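Local coordinates for protein cyclopenase asqI (Emericella nidulans, PDB 5YY3) that catalyses the zinc-dependent ring contraction of 4'-methoxycyclopenin to 4'-methoxyviridicatin, with loss of methyl isocyanate, in aspoquinolone biosynthesis, at residues Y187-V192 against G211-Y216; S219-R224 against H555-N560; F385-D390 against R395-L400. One frame throughout, in Å; residues are numbered along the deposited sequence.

Contact 1. Residues Y187-V192 against G211-Y216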
loop_
_atom_site.group_PDB
_atom_site.type_symbol
_atom_site.label_atom_id
_atom_site.label_comp_id
_atom_site.label_asym_id
_atom_site.label_seq_id
_atom_site.Cartn_x
_atom_site.Cartn_y
_atom_site.Cartn_z
ATOM N N TYR A 187 25.001 -16.175 16.933
ATOM C CA TYR A 187 25.745 -15.812 18.131
ATOM C C TYR A 187 26.772 -16.887 18.468
ATOM O O TYR A 187 27.922 -16.586 18.782
ATOM C CB TYR A 187 24.743 -15.599 19.254
ATOM C CG TYR A 187 25.227 -15.526 20.681
ATOM C CD1 TYR A 187 25.817 -14.365 21.189
ATOM C CD2 TYR A 187 24.987 -16.580 21.559
ATOM C CE1 TYR A 187 26.205 -14.279 22.520
ATOM C CE2 TYR A 187 25.364 -16.509 22.884
ATOM C CZ TYR A 187 25.968 -15.353 23.361
ATOM O OH TYR A 187 26.347 -15.293 24.683
ATOM N N TYR A 188 26.362 -18.144 18.372
ATOM C CA TYR A 188 27.282 -19.238 18.608
ATOM C C TYR A 188 28.262 -19.374 17.443
ATOM O O TYR A 188 29.420 -19.725 17.644
ATOM C CB TYR A 188 26.506 -20.549 18.837
ATOM C CG TYR A 188 27.390 -21.758 19.106
ATOM C CD1 TYR A 188 28.223 -21.810 20.229
ATOM C CD2 TYR A 188 27.393 -22.848 18.242
ATOM C CE1 TYR A 188 29.044 -22.919 20.476
ATOM C CE2 TYR A 188 28.204 -23.968 18.485
ATOM C CZ TYR A 188 29.025 -23.997 19.601
ATOM O OH TYR A 188 29.821 -25.104 19.829
ATOM N N TRP A 189 27.802 -19.080 16.231
ATOM C CA TRP A 189 28.636 -19.248 15.047
ATOM C C TRP A 189 29.935 -18.470 15.177
ATOM O O TRP A 189 31.002 -18.938 14.798
ATOM C CB TRP A 189 27.896 -18.802 13.785
ATOM C CG TRP A 189 28.592 -19.168 12.499
ATOM C CD1 TRP A 189 28.478 -20.339 11.820
ATOM C CD2 TRP A 189 29.498 -18.355 11.737
ATOM N NE1 TRP A 189 29.255 -20.310 10.684
ATOM C CE2 TRP A 189 29.891 -19.102 10.611
ATOM C CE3 TRP A 189 30.011 -17.064 11.898
ATOM C CZ2 TRP A 189 30.776 -18.612 9.656
ATOM C CZ3 TRP A 189 30.901 -16.574 10.935
ATOM C CH2 TRP A 189 31.267 -17.348 9.835
ATOM N N HIS A 190 29.836 -17.268 15.719
ATOM C CA HIS A 190 31.002 -16.418 15.832
ATOM C C HIS A 190 31.946 -16.960 16.896
ATOM O O HIS A 190 33.166 -16.873 16.740
ATOM C CB HIS A 190 30.576 -14.979 16.105
ATOM C CG HIS A 190 30.042 -14.292 14.886
ATOM N ND1 HIS A 190 30.714 -14.302 13.681
ATOM C CD2 HIS A 190 28.891 -13.619 14.669
ATOM C CE1 HIS A 190 30.011 -13.642 12.780
ATOM N NE2 HIS A 190 28.901 -13.219 13.351
ATOM N N MET A 191 31.395 -17.556 17.954
ATOM C CA MET A 191 32.247 -18.215 18.928
ATOM C C MET A 191 32.971 -19.373 18.253
ATOM O O MET A 191 34.160 -19.588 18.481
ATOM C CB MET A 191 31.449 -18.709 20.125
ATOM C CG MET A 191 30.715 -17.600 20.850
ATOM S SD MET A 191 29.761 -18.283 22.202
ATOM C CE MET A 191 28.644 -16.951 22.576
ATOM N N VAL A 192 32.254 -20.114 17.415
ATOM C CA VAL A 192 32.866 -21.216 16.687
ATOM C C VAL A 192 33.961 -20.714 15.757
ATOM O O VAL A 192 35.090 -21.207 15.779
ATOM C CB VAL A 192 31.832 -22.000 15.873
ATOM C CG1 VAL A 192 32.528 -22.885 14.823
ATOM C CG2 VAL A 192 30.997 -22.847 16.799
ATOM N N GLY A 211 38.096 -18.933 5.287
ATOM C CA GLY A 211 37.664 -17.947 4.317
ATOM C C GLY A 211 36.533 -18.460 3.463
ATOM O O GLY A 211 35.622 -17.719 3.107
ATOM N N GLU A 212 36.604 -19.740 3.135
ATOM C CA GLU A 212 35.578 -20.415 2.354
ATOM C C GLU A 212 34.256 -20.462 3.096
ATOM O O GLU A 212 33.211 -20.133 2.550
ATOM C CB GLU A 212 36.032 -21.827 2.034
ATOM C CG GLU A 212 35.541 -22.340 0.726
ATOM C CD GLU A 212 36.031 -23.732 0.476
ATOM O OE1 GLU A 212 35.393 -24.682 0.989
ATOM O OE2 GLU A 212 37.077 -23.862 -0.196
ATOM N N VAL A 213 34.329 -20.888 4.350
ATOM C CA VAL A 213 33.194 -20.911 5.258
ATOM C C VAL A 213 32.575 -19.521 5.514
ATOM O O VAL A 213 31.354 -19.358 5.476
ATOM C CB VAL A 213 33.626 -21.537 6.590
ATOM C CG1 VAL A 213 32.633 -21.242 7.679
ATOM C CG2 VAL A 213 33.813 -23.042 6.415
ATOM N N PHE A 214 33.422 -18.537 5.796
ATOM C CA PHE A 214 33.008 -17.152 5.990
ATOM C C PHE A 214 32.135 -16.672 4.828
ATOM O O PHE A 214 31.013 -16.223 5.028
ATOM C CB PHE A 214 34.257 -16.263 6.154
ATOM C CG PHE A 214 33.987 -14.787 6.066
ATOM C CD1 PHE A 214 33.518 -14.088 7.162
ATOM C CD2 PHE A 214 34.231 -14.092 4.893
ATOM C CE1 PHE A 214 33.275 -12.724 7.084
ATOM C CE2 PHE A 214 33.987 -12.725 4.815
ATOM C CZ PHE A 214 33.509 -12.045 5.911
ATOM N N LEU A 215 32.649 -16.799 3.613
ATOM C CA LEU A 215 31.962 -16.330 2.419
ATOM C C LEU A 215 30.679 -17.118 2.140
ATOM O O LEU A 215 29.640 -16.550 1.786
ATOM C CB LEU A 215 32.914 -16.427 1.225
ATOM C CG LEU A 215 33.097 -15.198 0.337
ATOM C CD1 LEU A 215 33.119 -13.910 1.156
ATOM C CD2 LEU A 215 34.389 -15.348 -0.477
ATOM N N TYR A 216 30.760 -18.436 2.302
ATOM C CA TYR A 216 29.628 -19.309 2.032
ATOM C C TYR A 216 28.442 -19.095 2.982
ATOM O O TYR A 216 27.288 -19.007 2.545
ATOM C CB TYR A 216 30.067 -20.757 2.106
ATOM C CG TYR A 216 28.910 -21.705 2.007
ATOM C CD1 TYR A 216 28.265 -21.899 0.798
ATOM C CD2 TYR A 216 28.440 -22.389 3.125
ATOM C CE1 TYR A 216 27.212 -22.744 0.697
ATOM C CE2 TYR A 216 27.376 -23.252 3.029
ATOM C CZ TYR A 216 26.775 -23.432 1.803
ATOM O OH TYR A 216 25.707 -24.280 1.657
#
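Trp189 reaches from helix 180-193 to helix 210-231 and meets it with the outer rim of its indole. The benzo side of the ring does the touching. Its CZ2 lies 3.8 Å from CG1 of Val213, and its CH2 lies 4.2 Å from the backbone CA of Phe214. Both partners sit near the plane of the indole, at its edge. They do not lie over a face, so this is an edge-on fit and not a stack.

The indole is sent across by its first torsion, with CG opposite the backbone N (chi1 -170°). Val213 also points toward the other helix and presents its CG1 branch. The two side chains run past each other in opposite directions, and one methyl makes the side-chain contact. The ring of Phe214 stays further off, its CD1 4.8 Å from CH2 of Trp189. It turns instead to His218, with the ring planes at about 50°, and meets His356 edge-to-face.

The interaction is apolar throughout. Both helices are held internally by their own backbone bonds, such as Val192 N to Tyr188 O at 2.9 Å. The indole NE1 has its polar partner elsewhere. A face of Trp189 stacks with Tyr193, one turn further along the same helix.

Next to Trp189 in sequence, His190 binds zinc. His186 on the same helix and His218 on the other complete the three histidine ligands. The contact therefore packs together the two helices that carry the metal site, an arrangement related to the histidine-bearing helices of the hemocyanin and tyrosinase di-copper fold.

Contact 2. Residues S219-R224 against H555-N560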
loop_
_atom_site.group_PDB
_atom_site.type_symbol
_atom_site.label_atom_id
_atom_site.label_comp_id
_atom_site.label_asym_id
_atom_site.label_seq_id
_atom_site.Cartn_x
_atom_site.Cartn_y
_atom_site.Cartn_z
ATOM N N SER A 219 26.958 -15.712 2.205
ATOM C CA SER A 219 26.254 -15.727 0.919
ATOM C C SER A 219 24.968 -16.536 0.992
ATOM O O SER A 219 23.980 -16.235 0.331
ATOM C CB SER A 219 27.129 -16.296 -0.191
ATOM O OG SER A 219 26.376 -16.386 -1.389
ATOM N N GLN A 220 24.997 -17.577 1.806
ATOM C CA GLN A 220 23.865 -18.463 1.922
ATOM C C GLN A 220 22.762 -17.753 2.751
ATOM O O GLN A 220 21.569 -17.854 2.419
ATOM C CB GLN A 220 24.353 -19.794 2.515
ATOM C CG GLN A 220 23.457 -20.997 2.451
ATOM C CD GLN A 220 23.146 -21.532 1.056
ATOM O OE1 GLN A 220 22.280 -22.389 0.926
ATOM N NE2 GLN A 220 23.821 -21.040 0.026
ATOM N N MET A 221 23.124 -16.970 3.773
ATOM C CA MET A 221 22.051 -16.268 4.485
ATOM C C MET A 221 21.480 -15.101 3.646
ATOM O O MET A 221 20.285 -14.830 3.716
ATOM C CB MET A 221 22.470 -15.786 5.905
ATOM C CG MET A 221 23.827 -15.185 6.138
ATOM S SD MET A 221 24.227 -15.191 7.934
ATOM C CE MET A 221 23.930 -16.921 8.266
ATOM N N VAL A 222 22.296 -14.457 2.821
ATOM C CA VAL A 222 21.792 -13.460 1.868
ATOM C C VAL A 222 20.799 -14.063 0.840
ATOM O O VAL A 222 19.736 -13.479 0.577
ATOM C CB VAL A 222 22.970 -12.786 1.133
ATOM C CG1 VAL A 222 22.514 -12.069 -0.155
ATOM C CG2 VAL A 222 23.679 -11.822 2.088
ATOM N N ALA A 223 21.129 -15.217 0.259
ATOM C CA ALA A 223 20.203 -15.875 -0.671
ATOM C C ALA A 223 18.853 -16.179 -0.004
ATOM O O ALA A 223 17.795 -15.975 -0.584
ATOM C CB ALA A 223 20.824 -17.157 -1.224
ATOM N N ARG A 224 18.889 -16.655 1.231
ATOM C CA ARG A 224 17.670 -16.901 1.978
ATOM C C ARG A 224 16.896 -15.601 2.321
ATOM O O ARG A 224 15.670 -15.530 2.149
ATOM C CB ARG A 224 18.000 -17.679 3.251
ATOM C CG ARG A 224 18.418 -19.133 3.003
ATOM C CD ARG A 224 18.627 -19.854 4.325
ATOM N NE ARG A 224 18.980 -21.260 4.153
ATOM C CZ ARG A 224 18.095 -22.249 4.135
ATOM N NH1 ARG A 224 16.800 -21.982 4.264
ATOM N NH2 ARG A 224 18.493 -23.500 3.966
ATOM N N HIS A 555 25.064 -23.770 15.701
ATOM C CA HIS A 555 25.308 -22.677 14.755
ATOM C C HIS A 555 24.877 -23.017 13.323
ATOM O O HIS A 555 25.248 -22.326 12.378
ATOM C CB HIS A 555 26.779 -22.289 14.763
ATOM C CG HIS A 555 27.710 -23.431 14.477
ATOM N ND1 HIS A 555 27.703 -24.598 15.217
ATOM C CD2 HIS A 555 28.671 -23.585 13.540
ATOM C CE1 HIS A 555 28.625 -25.416 14.745
ATOM N NE2 HIS A 555 29.229 -24.828 13.729
ATOM N N GLY A 556 24.089 -24.074 13.163
ATOM C CA GLY A 556 23.470 -24.356 11.879
ATOM C C GLY A 556 22.238 -23.486 11.593
ATOM O O GLY A 556 21.906 -22.558 12.344
ATOM N N TRP A 557 21.558 -23.781 10.494
ATOM C CA TRP A 557 20.377 -23.020 10.111
ATOM C C TRP A 557 19.135 -23.477 10.899
ATOM O O TRP A 557 18.881 -24.667 11.018
ATOM C CB TRP A 557 20.129 -23.148 8.609
ATOM C CG TRP A 557 19.209 -22.088 8.163
ATOM C CD1 TRP A 557 17.901 -22.230 7.783
ATOM C CD2 TRP A 557 19.497 -20.694 8.121
ATOM N NE1 TRP A 557 17.372 -21.003 7.464
ATOM C CE2 TRP A 557 18.331 -20.035 7.673
ATOM C CE3 TRP A 557 20.639 -19.925 8.406
ATOM C CZ2 TRP A 557 18.258 -18.643 7.518
ATOM C CZ3 TRP A 557 20.579 -18.548 8.229
ATOM C CH2 TRP A 557 19.393 -17.922 7.796
ATOM N N PRO A 558 18.374 -22.525 11.463
ATOM C CA PRO A 558 17.196 -22.910 12.262
ATOM C C PRO A 558 16.179 -23.763 11.461
ATOM O O PRO A 558 15.863 -23.429 10.314
ATOM C CB PRO A 558 16.590 -21.556 12.666
ATOM C CG PRO A 558 17.728 -20.575 12.561
ATOM C CD PRO A 558 18.590 -21.064 11.444
ATOM N N GLN A 559 15.698 -24.851 12.052
ATOM C CA GLN A 559 14.731 -25.729 11.381
ATOM C C GLN A 559 13.455 -24.973 10.943
ATOM O O GLN A 559 12.931 -25.202 9.850
ATOM C CB GLN A 559 14.362 -26.906 12.301
ATOM C CG GLN A 559 13.403 -27.928 11.685
ATOM C CD GLN A 559 13.940 -28.504 10.386
ATOM O OE1 GLN A 559 14.982 -29.165 10.364
ATOM N NE2 GLN A 559 13.242 -28.235 9.288
ATOM N N ASN A 560 12.982 -24.057 11.787
ATOM C CA ASN A 560 11.794 -23.272 11.479
ATOM C C ASN A 560 11.972 -22.304 10.305
ATOM O O ASN A 560 10.977 -21.813 9.765
ATOM C CB ASN A 560 11.350 -22.475 12.695
ATOM C CG ASN A 560 12.325 -21.381 13.048
ATOM O OD1 ASN A 560 13.510 -21.640 13.214
ATOM N ND2 ASN A 560 11.832 -20.151 13.165
#
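Residues 219-224 form part of helix 210-231, while residues 555-560 belong to the connection between strands 523-528 and 571-580 and enter a 3-10 segment at Gln559. The backbones stay well apart. Their nearest CA atoms, those of Met221 and Trp557, are 8.9 Å from each other, and side chains bridge the gap.

Trp557 points toward the helix and has the largest share of the buried surface. Arg224 lies over one face of its indole. The aliphatic part comes first: CD of Arg224 is 3.4 Å from CE2 of Trp557. The guanidinium then lies over the pyrrole part of the ring. Its CZ stands 3.9 Å from the centroid of the five-membered ring, and the two planes are 25° apart, which makes a cation-pi stack. An extended chain from CG to NE lays the arginine along the indole.

This pairing joins the two parts of the hemocyanin-like architecture, because the helix belongs to the region related to the copper-containing domain and the loop to the region related to the Ig-like domain. Arg224 NH1 and Trp557 NE1 approach to 3.4 Å, but both are donors. Each is satisfied nearby, NH1 by Met562 O and NE1 by Leu561 O. The two acceptors are consecutive carbonyls just after the segment, so both groups are tied to the same short run of backbone.

Met221 comes in at the indole edge, close to the ring plane. Its CE methyl is 3.7 Å from CZ3 of Trp557, brought there by a bend at chi3 (53°). CD of the adjoining Pro558 lies over the face opposite Arg224, toward the rim.

Contact 3. Residues F385-D390 against R395-L400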
loop_
_atom_site.group_PDB
_atom_site.type_symbol
_atom_site.label_atom_id
_atom_site.label_comp_id
_atom_site.label_asym_id
_atom_site.label_seq_id
_atom_site.Cartn_x
_atom_site.Cartn_y
_atom_site.Cartn_z
ATOM N N PHE A 385 26.223 -7.444 19.156
ATOM C CA PHE A 385 24.955 -8.063 19.475
ATOM C C PHE A 385 23.942 -7.680 18.415
ATOM O O PHE A 385 23.838 -6.508 18.040
ATOM C CB PHE A 385 24.481 -7.624 20.864
ATOM C CG PHE A 385 23.161 -8.212 21.290
ATOM C CD1 PHE A 385 21.957 -7.672 20.841
ATOM C CD2 PHE A 385 23.125 -9.283 22.169
ATOM C CE1 PHE A 385 20.741 -8.201 21.238
ATOM C CE2 PHE A 385 21.917 -9.821 22.582
ATOM C CZ PHE A 385 20.715 -9.280 22.113
ATOM N N GLY A 386 23.214 -8.677 17.926
ATOM C CA GLY A 386 22.014 -8.437 17.146
ATOM C C GLY A 386 22.234 -7.950 15.735
ATOM O O GLY A 386 21.345 -7.325 15.158
ATOM N N ALA A 387 23.410 -8.225 15.176
ATOM C CA ALA A 387 23.684 -7.843 13.794
ATOM C C ALA A 387 22.609 -8.336 12.796
ATOM O O ALA A 387 22.134 -7.535 11.975
ATOM C CB ALA A 387 25.058 -8.340 13.376
ATOM N N PRO A 388 22.216 -9.638 12.852
ATOM C CA PRO A 388 21.181 -10.081 11.903
ATOM C C PRO A 388 19.867 -9.296 11.985
ATOM O O PRO A 388 19.102 -9.303 11.020
ATOM C CB PRO A 388 20.938 -11.549 12.294
ATOM C CG PRO A 388 22.192 -11.982 12.939
ATOM C CD PRO A 388 22.742 -10.770 13.644
ATOM N N ARG A 389 19.612 -8.624 13.101
ATOM C CA ARG A 389 18.361 -7.894 13.261
ATOM C C ARG A 389 18.331 -6.636 12.397
ATOM O O ARG A 389 17.270 -6.186 11.964
ATOM C CB ARG A 389 18.143 -7.498 14.719
ATOM C CG ARG A 389 18.363 -8.589 15.742
ATOM C CD ARG A 389 18.199 -8.025 17.148
ATOM N NE ARG A 389 18.294 -9.101 18.119
ATOM C CZ ARG A 389 17.265 -9.844 18.513
ATOM N NH1 ARG A 389 16.055 -9.601 18.035
ATOM N NH2 ARG A 389 17.441 -10.826 19.391
ATOM N N ASP A 390 19.509 -6.074 12.156
ATOM C CA ASP A 390 19.658 -4.760 11.528
ATOM C C ASP A 390 19.776 -4.853 9.994
ATOM O O ASP A 390 20.635 -5.568 9.482
ATOM C CB ASP A 390 20.892 -4.089 12.125
ATOM C CG ASP A 390 20.970 -2.603 11.833
ATOM O OD1 ASP A 390 20.437 -2.160 10.789
ATOM O OD2 ASP A 390 21.600 -1.891 12.655
ATOM N N ARG A 395 22.873 -5.464 4.060
ATOM C CA ARG A 395 23.442 -4.769 2.910
ATOM C C ARG A 395 24.962 -5.002 2.871
ATOM O O ARG A 395 25.547 -5.147 1.795
ATOM C CB ARG A 395 23.094 -3.273 2.938
ATOM C CG ARG A 395 21.571 -3.001 2.919
ATOM C CD ARG A 395 21.240 -1.545 2.520
ATOM N NE ARG A 395 22.070 -1.191 1.382
ATOM C CZ ARG A 395 22.263 0.043 0.942
ATOM N NH1 ARG A 395 21.647 1.069 1.534
ATOM N NH2 ARG A 395 23.076 0.239 -0.097
ATOM N N TRP A 396 25.595 -5.081 4.039
ATOM C CA TRP A 396 27.004 -5.448 4.078
ATOM C C TRP A 396 27.208 -6.925 3.683
ATOM O O TRP A 396 28.097 -7.233 2.878
ATOM C CB TRP A 396 27.609 -5.171 5.462
ATOM C CG TRP A 396 29.100 -5.436 5.512
ATOM C CD1 TRP A 396 29.718 -6.501 6.092
ATOM C CD2 TRP A 396 30.144 -4.624 4.947
ATOM N NE1 TRP A 396 31.081 -6.406 5.927
ATOM C CE2 TRP A 396 31.370 -5.258 5.225
ATOM C CE3 TRP A 396 30.163 -3.429 4.217
ATOM C CZ2 TRP A 396 32.602 -4.743 4.816
ATOM C CZ3 TRP A 396 31.383 -2.911 3.814
ATOM C CH2 TRP A 396 32.589 -3.567 4.117
ATOM N N TYR A 397 26.399 -7.836 4.229
ATOM C CA TYR A 397 26.515 -9.256 3.851
ATOM C C TYR A 397 26.378 -9.434 2.336
ATOM O O TYR A 397 27.089 -10.241 1.740
ATOM C CB TYR A 397 25.468 -10.123 4.551
ATOM C CG TYR A 397 25.468 -10.100 6.074
ATOM C CD1 TYR A 397 26.612 -9.773 6.803
ATOM C CD2 TYR A 397 24.306 -10.401 6.778
ATOM C CE1 TYR A 397 26.591 -9.761 8.209
ATOM C CE2 TYR A 397 24.276 -10.389 8.171
ATOM C CZ TYR A 397 25.420 -10.069 8.882
ATOM O OH TYR A 397 25.373 -10.059 10.260
ATOM N N LYS A 398 25.489 -8.679 1.695
ATOM C CA LYS A 398 25.368 -8.841 0.245
ATOM C C LYS A 398 26.594 -8.254 -0.464
ATOM O O LYS A 398 26.963 -8.720 -1.542
ATOM C CB LYS A 398 24.084 -8.216 -0.311
ATOM C CG LYS A 398 23.908 -8.530 -1.806
ATOM C CD LYS A 398 22.492 -8.306 -2.301
ATOM C CE LYS A 398 22.427 -8.346 -3.830
ATOM N NZ LYS A 398 21.057 -7.989 -4.354
ATOM N N HIS A 399 27.243 -7.260 0.148
ATOM C CA HIS A 399 28.524 -6.768 -0.374
ATOM C C HIS A 399 29.592 -7.846 -0.291
ATOM O O HIS A 399 30.293 -8.082 -1.265
ATOM C CB HIS A 399 29.003 -5.526 0.376
ATOM C CG HIS A 399 30.354 -5.043 -0.060
ATOM N ND1 HIS A 399 30.651 -4.727 -1.370
ATOM C CD2 HIS A 399 31.486 -4.807 0.648
ATOM C CE1 HIS A 399 31.903 -4.322 -1.454
ATOM N NE2 HIS A 399 32.432 -4.359 -0.244
ATOM N N LEU A 400 29.733 -8.479 0.874
ATOM C CA LEU A 400 30.599 -9.661 0.994
ATOM C C LEU A 400 30.300 -10.673 -0.112
ATOM O O LEU A 400 31.218 -11.201 -0.749
ATOM C CB LEU A 400 30.430 -10.336 2.366
ATOM C CG LEU A 400 30.789 -9.449 3.554
ATOM C CD1 LEU A 400 30.536 -10.180 4.857
ATOM C CD2 LEU A 400 32.249 -9.014 3.447
#
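Tyr397 has the largest share of the buried surface, and its phenol oxygen makes the nearest approach. OH of Tyr397 lies 3.6 Å from the CB methyl of Ala387. It also comes within 4.1 Å of the backbone N of Pro388. That nitrogen belongs to a proline and has no hydrogen to give, so the approach is packing. CD of Pro388 stands a little further from the same oxygen, at 4.3 Å. Tyr397 thus meets the loop with the far end of its ring, while Ala387 points its methyl toward it. The first torsion puts CG opposite the carbonyl carbon (chi1 -58°), and the phenol extends from the helix to the loop.

The loop residues 387-389 form a 3-10 turn just ahead of helix 391-410, in the copper-domain-like part of this hemocyanin-type fold. Arg389 N bonds to Gly386 O and Asp390 N to Ala387 O, both at 3.0 Å. Asp390 follows as N-cap, its side chain capping a backbone N in the first turn of the helix. The turn lies beside the start of the helix, and Tyr397 reaches back toward it with its phenol oxygen.

The contact borders the zinc ligands. Pro388 and Tyr397 both touch His186 on helix 180-193, and the Tyr397 side chain is about 3 Å from that of His218 at their nearest atoms. On the helix 210-231 side, Val222 packs against Tyr397.

In the fold
All three contacts are buried, contacts 1 and 2 nearest the centre of the chain and the centre of contact 3 about 11 Å from that point. Helix 210-231 serves both contact 1 and contact 2. Contact 3 uses helix 391-410, which packs on helix 210-231 through Lys398 against Val222 and Leu400 against Phe214. Contacts 1 and 3 stay within the copper-domain-like region, whereas contact 2 spans to the Ig-like region. The chemistry follows: contact 1 is purely apolar, contact 3 sets a phenol oxygen against apolar loop atoms, and contact 2 brings in a charged group stacked on an indole. His555 links contact 2 to contact 1 by packing on Tyr188 and Trp189.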